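Side-chain contacts in fructose-bisphosphate aldolase class I (Thermoproteus tenax, PDB 1W8S), which belongs to the DeoC/LacD family of class I aldolases, enzymes built as a single TIM barrel, and is assembled from several copies of one subunit: residues Y45-A50 and V58-G63; N80-L85 and P90-N95; T112-S117 and W121-E126; I178-T181 and T186-W189; K208-F213 and L241-A246. The protein carries 2 engineered substitutions. All coordinates share one frame; numbering follows the deposited sequence.

Contacts 1 to 4 all reach the barrel sheet, whereas contact 5 joins two of the outer helices to each other. Contacts 2 and 3 are neighbours, sharing the Pro90 O to Ser117 OG and Ala94 N to Glu126 OE1 hydrogen bonds, and their strands 75-81 and 108-113 lie side by side. Contact 1 touches contact 2 through Arg62 and Asn95, and contact 5 through Leu49 and Leu241. Contacts 1 and 3 are buried and apolar, with a methionine sulfur added in the latter; contact 2 is buried too, yet polar and bridged by water. Contact 4, partly buried, mixes aromatic packing with a threonine pair, and contact 5 lays partly exposed Glu210 on one of two buried phenylalanines.

Contact 1 (Y45-A50 and V58-G63); sequences YILRLA and VVFQRG
Leu47 reaches out from helix 43-53 to the far end of the Phe60 ring, and everything else that joins the two segments is likewise apolar. Its CD2 lies 3.8 Å from Phe60 CZ, with CG close behind, so that the leucine lies crosswise to the phenylalanine; the approach is oblique to the ring. Ile46, one residue earlier, comes instead at the ring edge, near its plane, with CG2 4.3 Å from Phe60 CE1. Here the outer helix layer of a TIM barrel packs on the barrel wall: helix 43-53 leads into strand 57-60, and the short axes of 45-50 and 58-60 run nearly antiparallel, at 160° and 10.2 Å apart. Aliphatic contacts take over at the Ala50-Val58 end, where the backbones come nearest. Ala50 CB meets Val58 CG1 at 3.7 Å; this branch stands opposite the valine's carbonyl carbon (chi1 -69°), while CG2 turns to Leu47 CD2, 4.3 Å away. The same Val58 CG2 sits over one face of the Phe60 ring, toward its rim, tying the two strand residues to each other. Ile46 and Ala50 also pack on Leu21 of the adjacent strand 18-22, while Phe60 rests on Leu75.

Contact 2 (N80-L85 and P90-N95); sequences NGKTTL and PVSVAN
Asn80 and Ala94 bring their CA atoms within 3.9 Å of each other, but the backbones then splay apart, the touching parts running 126° from one another, and water enters the gap. One water donates to Gly81 O and accepts from Val93 N; a second donates to both Gly81 O and Val93 O and accepts from Asn95 ND2. Asn80 makes the direct bond: its ND2 gives a fairly straight hydrogen bond to Ser92 O (3.0 Å, 161°), in the plane of its own amide but well above that of the carbonyl. The amide nitrogen also bonds to Thr112 O, so two backbone oxygens hold it. Ser92 OG lies close to Gly81 N, at an angle too poor for a hydrogen bond. Lys82 lays CB and CD against Val91 O, CB at 3.4 Å, before bending to bond NZ to Thr83 O at 2.9 Å. Strand 75-81 of this hairpin is a TIM-barrel strand paired with 108-113; 93-94 folds back on it, and helix 120-137 touches Val91 and Val93.

Contact 3 (T112-S117 and W121-E126); sequences TIYPGS and WKMFEE
A methionine sulfur set against a tyrosine ring is what marks this contact: Met123 SD comes to 3.6 Å from Tyr114 CD2 and 4.7 Å from the ring centroid. The sulfur lies 59° off the ring normal, an oblique Met-aromatic contact. Met123 is directed toward the strand, and its chain stays extended through chi2 before turning at chi3 (-75°), which brings the terminal methyl round alongside the tyrosine. CE is then 4.0 Å from both Tyr114 CB and CD2, and 4.2 Å from Ser117 CB. The backbone N of Tyr114 is buried beside this sulfur and methyl without a polar partner in the model. Ile113 carries the rest of the packing. Its CG2 packs on Met123 CB, while CD1 meets Phe124 CE1 at 4.2 Å, the isoleucine set perpendicular to the phenylalanine side chain. Past the strand, the chain turns through a type II beta turn from Tyr114 to Ser117, closed by Ser117 N to Tyr114 O, and Ser117 OG bonds to Pro90 O. Ile113 also packs on Ile167, and Phe124 on Leu171, both of helix 158-171. A strand end, a tight turn and a helix folding back over it form the first half of a beta-alpha-beta unit, here strand 108-113, helix 120-137 and strand 141-145 of the TIM barrel.

Contact 4 (I178-T181 and T186-W189); sequences IKYT and TFSW
Tyr180 drives the edge of its ring into the face of Phe187, a T-shaped stack with centroids 5.2 Å apart and planes at 79°. The touching edge is CD1 and CE1: CD1 lies 3.7 Å from Phe187 CG, toward the rim of that face, and CE1 reaches on to the benzylic CB. Phe187 turns its ring back to the strand because CG stands opposite its own backbone N (chi1 -160°), and the far end of the ring therefore meets Ile178. There CD1 of Ile178 is 3.8 Å from Phe187 CE1, and CG1 is almost as near. The Phe187 ring edge also faces a polar atom, Phe187 CE1 lying 3.3 Å from Lys179 O, a buried carbonyl that has no hydrogen-bond partner in the model. These residues bridge the turn between strand 175-179 and helix 184-193 in one of the beta-alpha-beta units of the TIM barrel. Lys179, between the packing residues Ile178 and Tyr180, starts away from the helix, and its NZ lies in the ligand pocket, forming salt bridges with the bound 1,6-di-O-phosphono-beta-D-fructofuranose and with Glu155. The polar contact is a hydroxyl pair: Thr181 OG1 donates to Thr186 OG1 over a short 2.6 Å. Thr186 OG1 is bonded to Asp183 OD1 as well, so loop and first helical turn are linked through one oxygen. Tyr180 also packs on Gln216 and Val220 of helix 210-222.

Contact 5 (K208-F213 and L241-A246); sequences KTEEDF and LKFARA
Glu210, in the first turn of helix 210-222, faces Phe243 of helix 240-253, their CA atoms 7.7 Å apart. The glutamate lies along the phenylalanine, the two side chains alongside with their ends pointing opposite ways. Its CG sits over the ring face, 4.0 Å from the Phe243 centroid and 16° off the normal, a CH-pi contact. Beyond it the extended chain (chi2 -178°) carries the carboxylate along the same ring with the planes only 17° apart, and CD comes 3.7 Å from Phe243 CD1. Both helices belong to the outer layer of the TIM barrel, the second being the C-terminal one. The first opens with a capping box: Asp212 N bonds to Thr209 OG1 at 3.1 Å, and Thr209 N returns a weak bond to Asp212 OD2. Phe213, one turn on, meets the same ring edge to edge, its CD2 3.8 Å from Phe243 CZ. Asp239 OD2 lies close to Glu210 OE2, a pair of like charges, while Arg237 packs on both Glu210 and Phe243.

Contact 1 (Y45-A50 and V58-G63)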
# COMPACT_ATOMS: atom_id res chain seq x y z
N TYR E 45 -39.28 -6.21 2.25
CA TYR E 45 -40.22 -5.20 1.77
C TYR E 45 -39.72 -4.57 0.47
O TYR E 45 -40.47 -4.38 -0.46
CB TYR E 45 -40.41 -4.14 2.84
CG TYR E 45 -41.09 -2.88 2.39
CD1 TYR E 45 -42.49 -2.80 2.33
CD2 TYR E 45 -40.35 -1.78 2.04
CE1 TYR E 45 -43.10 -1.63 1.92
CE2 TYR E 45 -40.94 -0.62 1.63
CZ TYR E 45 -42.31 -0.54 1.56
OH TYR E 45 -42.86 0.66 1.16
N ILE E 46 -38.43 -4.26 0.43
CA ILE E 46 -37.80 -3.70 -0.78
C ILE E 46 -37.92 -4.62 -2.01
O ILE E 46 -38.19 -4.16 -3.13
CB ILE E 46 -36.34 -3.37 -0.50
CG1 ILE E 46 -36.22 -2.31 0.60
CG2 ILE E 46 -35.63 -2.91 -1.78
CD1 ILE E 46 -36.83 -0.97 0.26
N LEU E 47 -37.72 -5.92 -1.81
CA LEU E 47 -37.89 -6.88 -2.90
C LEU E 47 -39.34 -6.97 -3.39
O LEU E 47 -39.60 -7.04 -4.59
CB LEU E 47 -37.41 -8.27 -2.47
CG LEU E 47 -35.90 -8.44 -2.41
CD1 LEU E 47 -35.57 -9.68 -1.64
CD2 LEU E 47 -35.27 -8.53 -3.80
N ARG E 48 -40.28 -6.98 -2.45
CA ARG E 48 -41.70 -7.07 -2.80
C ARG E 48 -42.12 -5.83 -3.57
O ARG E 48 -42.88 -5.91 -4.53
CB ARG E 48 -42.57 -7.19 -1.54
CG ARG E 48 -42.61 -8.58 -0.90
CD ARG E 48 -43.83 -8.78 0.02
NE ARG E 48 -43.95 -7.69 1.00
CZ ARG E 48 -43.30 -7.62 2.17
NH1 ARG E 48 -42.46 -8.58 2.55
NH2 ARG E 48 -43.48 -6.57 2.96
N LEU E 49 -41.62 -4.69 -3.13
CA LEU E 49 -41.85 -3.41 -3.78
C LEU E 49 -41.33 -3.39 -5.23
O LEU E 49 -42.06 -3.01 -6.14
CB LEU E 49 -41.18 -2.32 -2.95
CG LEU E 49 -41.45 -0.87 -3.31
CD1 LEU E 49 -42.97 -0.55 -3.28
CD2 LEU E 49 -40.68 0.04 -2.36
N ALA E 50 -40.09 -3.82 -5.45
CA ALA E 50 -39.53 -3.88 -6.81
C ALA E 50 -40.31 -4.81 -7.72
O ALA E 50 -40.57 -4.49 -8.85
CB ALA E 50 -38.04 -4.29 -6.79
N VAL E 58 -32.75 -4.51 -8.47
CA VAL E 58 -32.41 -3.92 -7.18
C VAL E 58 -30.88 -3.83 -7.07
O VAL E 58 -30.17 -4.63 -7.68
CB VAL E 58 -32.97 -4.77 -6.02
CG1 VAL E 58 -34.46 -4.71 -5.98
CG2 VAL E 58 -32.52 -6.25 -6.15
N VAL E 59 -30.39 -2.85 -6.31
CA VAL E 59 -28.97 -2.73 -6.01
C VAL E 59 -28.80 -3.04 -4.51
O VAL E 59 -29.38 -2.33 -3.67
CB VAL E 59 -28.47 -1.30 -6.28
CG1 VAL E 59 -27.00 -1.17 -5.99
CG2 VAL E 59 -28.76 -0.90 -7.71
N PHE E 60 -28.06 -4.09 -4.17
CA PHE E 60 -27.79 -4.48 -2.78
C PHE E 60 -26.27 -4.55 -2.55
O PHE E 60 -25.52 -4.91 -3.46
CB PHE E 60 -28.30 -5.90 -2.47
CG PHE E 60 -29.81 -6.07 -2.35
CD1 PHE E 60 -30.69 -4.99 -2.27
CD2 PHE E 60 -30.33 -7.36 -2.26
CE1 PHE E 60 -32.04 -5.21 -2.15
CE2 PHE E 60 -31.67 -7.59 -2.12
CZ PHE E 60 -32.54 -6.51 -2.07
N GLN E 61 -25.84 -4.25 -1.32
CA GLN E 61 -24.50 -4.64 -0.84
C GLN E 61 -24.51 -6.14 -0.56
O GLN E 61 -25.56 -6.76 -0.42
CB GLN E 61 -24.13 -3.90 0.45
CG GLN E 61 -24.19 -2.40 0.39
CD GLN E 61 -22.99 -1.77 -0.24
OE1 GLN E 61 -21.91 -2.39 -0.35
NE2 GLN E 61 -23.15 -0.52 -0.65
N ARG E 62 -23.32 -6.72 -0.45
CA ARG E 62 -23.16 -8.15 -0.31
C ARG E 62 -23.89 -8.78 0.86
O ARG E 62 -24.37 -9.87 0.73
CB ARG E 62 -21.68 -8.52 -0.19
CG ARG E 62 -20.99 -8.03 1.11
CD ARG E 62 -19.60 -8.66 1.36
NE ARG E 62 -19.65 -10.12 1.24
CZ ARG E 62 -18.63 -10.86 0.81
NH1 ARG E 62 -17.45 -10.30 0.55
NH2 ARG E 62 -18.77 -12.16 0.69
N GLY E 63 -24.02 -8.07 1.96
CA GLY E 63 -24.61 -8.67 3.16
C GLY E 63 -26.12 -8.83 3.01
O GLY E 63 -26.70 -9.81 3.43

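Contact 2 (N80-L85 and P90-N95)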
# COMPACT_ATOMS: atom_id res chain seq x y z
N ASN E 80 -18.52 -1.81 -3.60
CA ASN E 80 -17.80 -0.99 -2.65
C ASN E 80 -18.79 -0.32 -1.72
O ASN E 80 -19.97 -0.61 -1.77
CB ASN E 80 -16.77 -0.02 -3.27
CG ASN E 80 -17.33 0.91 -4.35
OD1 ASN E 80 -18.45 0.76 -4.83
ND2 ASN E 80 -16.48 1.85 -4.79
N GLY E 81 -18.32 0.54 -0.84
CA GLY E 81 -19.22 1.25 0.05
C GLY E 81 -18.45 1.98 1.10
O GLY E 81 -17.37 1.54 1.54
N LYS E 82 -18.95 3.17 1.44
CA LYS E 82 -18.40 4.02 2.49
C LYS E 82 -19.56 4.60 3.29
O LYS E 82 -20.70 4.49 2.88
CB LYS E 82 -17.55 5.15 1.90
CG LYS E 82 -18.31 6.20 1.07
CD LYS E 82 -17.55 7.51 0.89
CE LYS E 82 -17.71 8.47 2.03
NZ LYS E 82 -19.10 9.10 2.13
N THR E 83 -19.24 5.27 4.39
CA THR E 83 -20.23 5.89 5.26
C THR E 83 -20.14 7.38 5.20
O THR E 83 -19.11 7.94 4.80
CB THR E 83 -20.02 5.46 6.74
OG1 THR E 83 -18.85 6.07 7.26
CG2 THR E 83 -19.77 3.98 6.85
N THR E 84 -21.21 8.04 5.61
CA THR E 84 -21.18 9.50 5.77
C THR E 84 -20.48 9.92 7.03
O THR E 84 -20.24 11.11 7.22
CB THR E 84 -22.59 10.11 5.80
OG1 THR E 84 -23.36 9.41 6.76
CG2 THR E 84 -23.28 9.92 4.52
N LEU E 85 -20.20 8.98 7.96
CA LEU E 85 -19.44 9.31 9.16
C LEU E 85 -18.00 9.68 8.83
O LEU E 85 -17.35 10.41 9.59
CB LEU E 85 -19.46 8.13 10.14
CG LEU E 85 -20.85 7.74 10.65
CD1 LEU E 85 -20.80 6.43 11.44
CD2 LEU E 85 -21.43 8.82 11.50
N PRO E 90 -12.85 11.61 -0.21
CA PRO E 90 -13.83 10.55 -0.47
C PRO E 90 -13.21 9.32 -1.07
O PRO E 90 -12.50 9.42 -2.05
CB PRO E 90 -14.79 11.19 -1.49
CG PRO E 90 -14.64 12.63 -1.28
CD PRO E 90 -13.25 12.87 -0.86
N VAL E 91 -13.51 8.18 -0.48
CA VAL E 91 -12.98 6.93 -0.96
C VAL E 91 -13.93 5.81 -0.58
O VAL E 91 -14.51 5.82 0.49
CB VAL E 91 -11.56 6.70 -0.40
CG1 VAL E 91 -11.60 6.41 1.06
CG2 VAL E 91 -10.84 5.59 -1.17
N SER E 92 -14.12 4.88 -1.50
CA SER E 92 -15.03 3.75 -1.29
C SER E 92 -14.34 2.50 -1.87
O SER E 92 -14.08 2.47 -3.07
CB SER E 92 -16.34 4.00 -2.01
OG SER E 92 -17.32 2.99 -1.71
N VAL E 93 -13.97 1.54 -1.02
CA VAL E 93 -13.25 0.35 -1.48
C VAL E 93 -14.15 -0.88 -1.51
O VAL E 93 -15.15 -0.96 -0.81
CB VAL E 93 -12.01 0.04 -0.61
CG1 VAL E 93 -11.05 1.17 -0.61
CG2 VAL E 93 -12.41 -0.30 0.77
N ALA E 94 -13.77 -1.84 -2.33
CA ALA E 94 -14.55 -3.05 -2.49
C ALA E 94 -14.58 -3.84 -1.21
O ALA E 94 -13.56 -4.01 -0.55
CB ALA E 94 -13.96 -3.92 -3.62
N ASN E 95 -15.77 -4.29 -0.84
CA ASN E 95 -15.93 -5.22 0.28
C ASN E 95 -16.34 -6.61 -0.22
O ASN E 95 -16.66 -7.50 0.59
CB ASN E 95 -16.96 -4.71 1.30
CG ASN E 95 -18.29 -4.47 0.70
OD1 ASN E 95 -18.99 -5.40 0.31
ND2 ASN E 95 -18.68 -3.20 0.63
O HOH W 1 -14.75 2.21 1.80
O HOH W 2 -16.65 -1.15 1.49

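Contact 3 (T112-S117 and W121-E126)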
# COMPACT_ATOMS: atom_id res chain seq x y z
N THR E 112 -18.75 2.44 -7.19
CA THR E 112 -18.69 3.91 -7.09
C THR E 112 -17.30 4.46 -7.26
O THR E 112 -16.33 3.94 -6.67
CB THR E 112 -19.29 4.36 -5.75
OG1 THR E 112 -20.67 4.00 -5.73
CG2 THR E 112 -19.31 5.87 -5.65
N ILE E 113 -17.19 5.52 -8.07
CA ILE E 113 -15.95 6.27 -8.15
C ILE E 113 -16.24 7.73 -7.80
O ILE E 113 -17.35 8.21 -8.06
CB ILE E 113 -15.27 6.16 -9.50
CG1 ILE E 113 -16.19 6.66 -10.65
CG2 ILE E 113 -14.81 4.74 -9.76
CD1 ILE E 113 -15.51 6.79 -11.98
N TYR E 114 -15.25 8.39 -7.20
CA TYR E 114 -15.31 9.82 -6.87
C TYR E 114 -14.17 10.58 -7.57
O TYR E 114 -13.15 10.91 -6.95
CB TYR E 114 -15.24 10.07 -5.37
CG TYR E 114 -16.26 9.33 -4.56
CD1 TYR E 114 -17.60 9.55 -4.72
CD2 TYR E 114 -15.87 8.39 -3.59
CE1 TYR E 114 -18.55 8.85 -3.95
CE2 TYR E 114 -16.82 7.67 -2.84
CZ TYR E 114 -18.14 7.91 -3.02
OH TYR E 114 -19.06 7.24 -2.26
N PRO E 115 -14.33 10.83 -8.86
CA PRO E 115 -13.36 11.65 -9.59
C PRO E 115 -13.12 12.96 -8.89
O PRO E 115 -14.05 13.57 -8.33
CB PRO E 115 -14.02 11.84 -10.94
CG PRO E 115 -14.91 10.69 -11.10
CD PRO E 115 -15.39 10.35 -9.72
N GLY E 116 -11.87 13.38 -8.88
CA GLY E 116 -11.43 14.58 -8.17
C GLY E 116 -10.91 14.31 -6.77
O GLY E 116 -10.11 15.08 -6.25
N SER E 117 -11.36 13.23 -6.13
CA SER E 117 -10.94 12.94 -4.77
C SER E 117 -9.42 12.82 -4.69
O SER E 117 -8.78 12.37 -5.64
CB SER E 117 -11.58 11.66 -4.25
OG SER E 117 -11.07 11.35 -2.98
N TRP E 121 -7.11 7.96 -7.42
CA TRP E 121 -6.16 6.90 -7.84
C TRP E 121 -6.48 5.54 -7.21
O TRP E 121 -6.35 4.49 -7.87
CB TRP E 121 -4.74 7.34 -7.54
CG TRP E 121 -4.39 7.55 -6.08
CD1 TRP E 121 -4.41 8.73 -5.38
CD2 TRP E 121 -3.99 6.55 -5.14
NE1 TRP E 121 -4.02 8.52 -4.08
CE2 TRP E 121 -3.78 7.20 -3.89
CE3 TRP E 121 -3.77 5.17 -5.21
CZ2 TRP E 121 -3.39 6.51 -2.74
CZ3 TRP E 121 -3.38 4.50 -4.07
CH2 TRP E 121 -3.20 5.16 -2.85
N LYS E 122 -6.90 5.55 -5.95
CA LYS E 122 -7.19 4.30 -5.25
C LYS E 122 -8.40 3.57 -5.86
O LYS E 122 -8.35 2.35 -6.07
CB LYS E 122 -7.34 4.54 -3.73
CG LYS E 122 -7.63 3.24 -2.89
CD LYS E 122 -7.41 3.46 -1.35
CE LYS E 122 -6.33 2.48 -0.79
NZ LYS E 122 -6.73 1.04 -1.01
N MET E 123 -9.45 4.32 -6.20
CA MET E 123 -10.63 3.77 -6.82
C MET E 123 -10.38 3.39 -8.28
O MET E 123 -10.81 2.35 -8.68
CB MET E 123 -11.84 4.69 -6.65
CG MET E 123 -12.29 4.77 -5.18
SD MET E 123 -13.36 6.19 -4.87
CE MET E 123 -12.20 7.53 -4.88
N PHE E 124 -9.63 4.19 -9.05
CA PHE E 124 -9.30 3.81 -10.42
C PHE E 124 -8.46 2.52 -10.43
O PHE E 124 -8.70 1.61 -11.23
CB PHE E 124 -8.54 4.93 -11.13
CG PHE E 124 -9.36 6.18 -11.43
CD1 PHE E 124 -10.71 6.28 -11.09
CD2 PHE E 124 -8.77 7.24 -12.07
CE1 PHE E 124 -11.43 7.45 -11.38
CE2 PHE E 124 -9.48 8.38 -12.38
CZ PHE E 124 -10.81 8.49 -12.02
N GLU E 125 -7.50 2.40 -9.52
CA GLU E 125 -6.71 1.18 -9.40
C GLU E 125 -7.55 -0.09 -9.13
O GLU E 125 -7.40 -1.14 -9.79
CB GLU E 125 -5.64 1.39 -8.33
CG GLU E 125 -4.83 0.17 -7.99
CD GLU E 125 -3.71 0.45 -6.99
OE1 GLU E 125 -3.42 1.64 -6.67
OE2 GLU E 125 -3.12 -0.57 -6.55
N GLU E 126 -8.45 0.00 -8.16
CA GLU E 126 -9.33 -1.10 -7.83
C GLU E 126 -10.33 -1.40 -8.93
O GLU E 126 -10.56 -2.57 -9.31
CB GLU E 126 -10.04 -0.83 -6.53
CG GLU E 126 -10.85 -2.01 -6.04
CD GLU E 126 -11.17 -1.84 -4.58
OE1 GLU E 126 -11.97 -0.92 -4.28
OE2 GLU E 126 -10.61 -2.59 -3.74

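Contact 4 (I178-T181 and T186-W189)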
# COMPACT_ATOMS: atom_id res chain seq x y z
N ILE E 178 -25.30 8.46 -12.86
CA ILE E 178 -24.79 9.81 -12.62
C ILE E 178 -25.92 10.69 -12.10
O ILE E 178 -27.09 10.34 -12.22
CB ILE E 178 -24.18 10.44 -13.90
CG1 ILE E 178 -25.26 10.64 -14.98
CG2 ILE E 178 -23.01 9.60 -14.43
CD1 ILE E 178 -24.75 11.28 -16.22
N LYS E 179 -25.56 11.84 -11.53
CA LYS E 179 -26.53 12.80 -10.99
C LYS E 179 -27.16 13.63 -12.10
O LYS E 179 -26.54 13.93 -13.11
CB LYS E 179 -25.83 13.73 -9.97
CG LYS E 179 -25.35 12.95 -8.70
CD LYS E 179 -24.96 13.84 -7.51
CE LYS E 179 -24.91 12.99 -6.23
NZ LYS E 179 -24.54 13.74 -4.98
N TYR E 180 -28.40 14.02 -11.88
CA TYR E 180 -29.12 14.88 -12.79
C TYR E 180 -28.66 16.33 -12.63
O TYR E 180 -28.41 16.79 -11.51
CB TYR E 180 -30.63 14.77 -12.47
CG TYR E 180 -31.54 15.45 -13.46
CD1 TYR E 180 -31.34 15.33 -14.83
CD2 TYR E 180 -32.63 16.20 -13.03
CE1 TYR E 180 -32.17 15.95 -15.74
CE2 TYR E 180 -33.48 16.84 -13.95
CZ TYR E 180 -33.23 16.70 -15.31
OH TYR E 180 -34.05 17.32 -16.24
N THR E 181 -28.54 17.04 -13.76
CA THR E 181 -28.20 18.46 -13.76
C THR E 181 -29.37 19.39 -13.40
O THR E 181 -29.16 20.58 -13.14
CB THR E 181 -27.66 18.89 -15.14
OG1 THR E 181 -28.60 18.52 -16.19
CG2 THR E 181 -26.32 18.16 -15.42
N THR E 186 -28.79 20.31 -20.54
CA THR E 186 -27.45 20.07 -20.02
C THR E 186 -27.26 18.60 -19.77
O THR E 186 -26.17 18.08 -19.93
CB THR E 186 -27.16 20.89 -18.73
OG1 THR E 186 -28.13 20.59 -17.73
CG2 THR E 186 -27.29 22.38 -18.99
N PHE E 187 -28.32 17.91 -19.36
CA PHE E 187 -28.22 16.48 -19.14
C PHE E 187 -28.07 15.69 -20.46
O PHE E 187 -27.41 14.66 -20.50
CB PHE E 187 -29.40 15.96 -18.37
CG PHE E 187 -29.14 14.63 -17.71
CD1 PHE E 187 -28.14 14.52 -16.73
CD2 PHE E 187 -29.85 13.51 -18.05
CE1 PHE E 187 -27.90 13.32 -16.09
CE2 PHE E 187 -29.60 12.31 -17.42
CZ PHE E 187 -28.62 12.22 -16.44
N SER E 188 -28.67 16.18 -21.55
CA SER E 188 -28.49 15.52 -22.86
C SER E 188 -27.03 15.58 -23.34
O SER E 188 -26.61 14.70 -24.09
CB SER E 188 -29.41 16.15 -23.92
OG SER E 188 -29.02 17.47 -24.12
N TRP E 189 -26.26 16.60 -22.95
CA TRP E 189 -24.83 16.66 -23.27
C TRP E 189 -24.07 15.53 -22.52
O TRP E 189 -23.18 14.89 -23.06
CB TRP E 189 -24.23 18.03 -22.91
CG TRP E 189 -22.71 18.15 -23.10
CD1 TRP E 189 -21.78 18.46 -22.14
CD2 TRP E 189 -21.99 17.99 -24.32
NE1 TRP E 189 -20.52 18.45 -22.69
CE2 TRP E 189 -20.62 18.18 -24.03
CE3 TRP E 189 -22.35 17.70 -25.64
CZ2 TRP E 189 -19.62 18.10 -25.00
CZ3 TRP E 189 -21.36 17.62 -26.61
CH2 TRP E 189 -20.01 17.82 -26.28

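Contact 5 (K208-F213 and L241-A246)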
# COMPACT_ATOMS: atom_id res chain seq x y z
N LYS E 208 -39.62 17.58 -2.59
CA LYS E 208 -40.69 18.17 -1.79
C LYS E 208 -42.06 17.63 -2.17
O LYS E 208 -42.90 17.36 -1.31
CB LYS E 208 -40.65 19.69 -1.96
CG LYS E 208 -39.36 20.32 -1.46
CD LYS E 208 -38.79 21.39 -2.42
CE LYS E 208 -38.70 22.76 -1.73
NZ LYS E 208 -37.69 22.77 -0.62
N THR E 209 -42.30 17.48 -3.47
CA THR E 209 -43.53 16.86 -3.95
C THR E 209 -43.19 15.73 -4.91
O THR E 209 -42.14 15.72 -5.54
CB THR E 209 -44.41 17.86 -4.70
OG1 THR E 209 -43.73 18.30 -5.88
CG2 THR E 209 -44.65 19.13 -3.87
N GLU E 210 -44.14 14.81 -5.06
CA GLU E 210 -44.00 13.74 -6.03
C GLU E 210 -43.88 14.32 -7.43
O GLU E 210 -43.14 13.81 -8.25
CB GLU E 210 -45.18 12.76 -5.93
CG GLU E 210 -45.06 11.94 -4.65
CD GLU E 210 -46.14 10.91 -4.46
OE1 GLU E 210 -47.15 10.92 -5.20
OE2 GLU E 210 -45.97 10.09 -3.53
N GLU E 211 -44.59 15.43 -7.67
CA GLU E 211 -44.56 16.04 -8.99
C GLU E 211 -43.18 16.58 -9.35
O GLU E 211 -42.80 16.52 -10.51
CB GLU E 211 -45.62 17.15 -9.11
CG GLU E 211 -45.96 17.53 -10.54
CD GLU E 211 -46.58 16.37 -11.32
OE1 GLU E 211 -47.57 15.77 -10.83
OE2 GLU E 211 -46.07 16.06 -12.42
N ASP E 212 -42.42 17.07 -8.37
CA ASP E 212 -41.09 17.60 -8.62
C ASP E 212 -40.24 16.44 -9.14
O ASP E 212 -39.50 16.61 -10.09
CB ASP E 212 -40.41 18.13 -7.36
CG ASP E 212 -41.00 19.42 -6.84
OD1 ASP E 212 -41.62 20.20 -7.61
OD2 ASP E 212 -40.89 19.74 -5.63
N PHE E 213 -40.33 15.28 -8.50
CA PHE E 213 -39.57 14.11 -8.96
C PHE E 213 -39.96 13.60 -10.35
O PHE E 213 -39.10 13.26 -11.16
CB PHE E 213 -39.64 12.95 -7.97
CG PHE E 213 -38.63 11.90 -8.26
CD1 PHE E 213 -37.27 12.21 -8.20
CD2 PHE E 213 -39.00 10.62 -8.66
CE1 PHE E 213 -36.30 11.25 -8.51
CE2 PHE E 213 -38.01 9.65 -8.96
CZ PHE E 213 -36.69 9.97 -8.90
N LEU E 241 -45.50 2.19 -3.12
CA LEU E 241 -45.94 1.36 -4.25
C LEU E 241 -46.75 2.15 -5.28
O LEU E 241 -46.48 2.02 -6.47
CB LEU E 241 -46.71 0.16 -3.76
CG LEU E 241 -47.28 -0.72 -4.88
CD1 LEU E 241 -46.18 -1.30 -5.77
CD2 LEU E 241 -48.13 -1.80 -4.25
N LYS E 242 -47.69 2.98 -4.82
CA LYS E 242 -48.47 3.84 -5.72
C LYS E 242 -47.56 4.72 -6.59
O LYS E 242 -47.69 4.76 -7.80
CB LYS E 242 -49.44 4.73 -4.93
CG LYS E 242 -50.42 5.55 -5.80
CD LYS E 242 -51.41 6.39 -4.96
CE LYS E 242 -52.47 7.04 -5.84
NZ LYS E 242 -53.81 6.37 -5.73
N PHE E 243 -46.61 5.38 -5.94
CA PHE E 243 -45.70 6.25 -6.65
C PHE E 243 -44.74 5.48 -7.55
O PHE E 243 -44.43 5.92 -8.65
CB PHE E 243 -44.93 7.14 -5.68
CG PHE E 243 -44.12 8.19 -6.37
CD1 PHE E 243 -44.71 9.06 -7.28
CD2 PHE E 243 -42.77 8.30 -6.12
CE1 PHE E 243 -43.96 10.01 -7.92
CE2 PHE E 243 -42.02 9.26 -6.76
CZ PHE E 243 -42.62 10.12 -7.66
N ALA E 244 -44.30 4.32 -7.10
CA ALA E 244 -43.42 3.46 -7.90
C ALA E 244 -44.11 3.06 -9.21
O ALA E 244 -43.53 3.15 -10.27
CB ALA E 244 -43.01 2.22 -7.11
N ARG E 245 -45.37 2.67 -9.11
CA ARG E 245 -46.15 2.33 -10.30
C ARG E 245 -46.34 3.54 -11.23
O ARG E 245 -46.32 3.39 -12.44
CB ARG E 245 -47.51 1.74 -9.91
CG ARG E 245 -47.40 0.42 -9.12
CD ARG E 245 -48.46 -0.61 -9.46
NE ARG E 245 -49.15 -1.15 -8.29
CZ ARG E 245 -49.25 -2.45 -7.94
NH1 ARG E 245 -48.66 -3.41 -8.64
NH2 ARG E 245 -49.94 -2.79 -6.86
N ALA E 246 -46.51 4.73 -10.67
CA ALA E 246 -46.56 5.95 -11.48
C ALA E 246 -45.25 6.16 -12.25
O ALA E 246 -45.26 6.56 -13.40
CB ALA E 246 -46.88 7.16 -10.62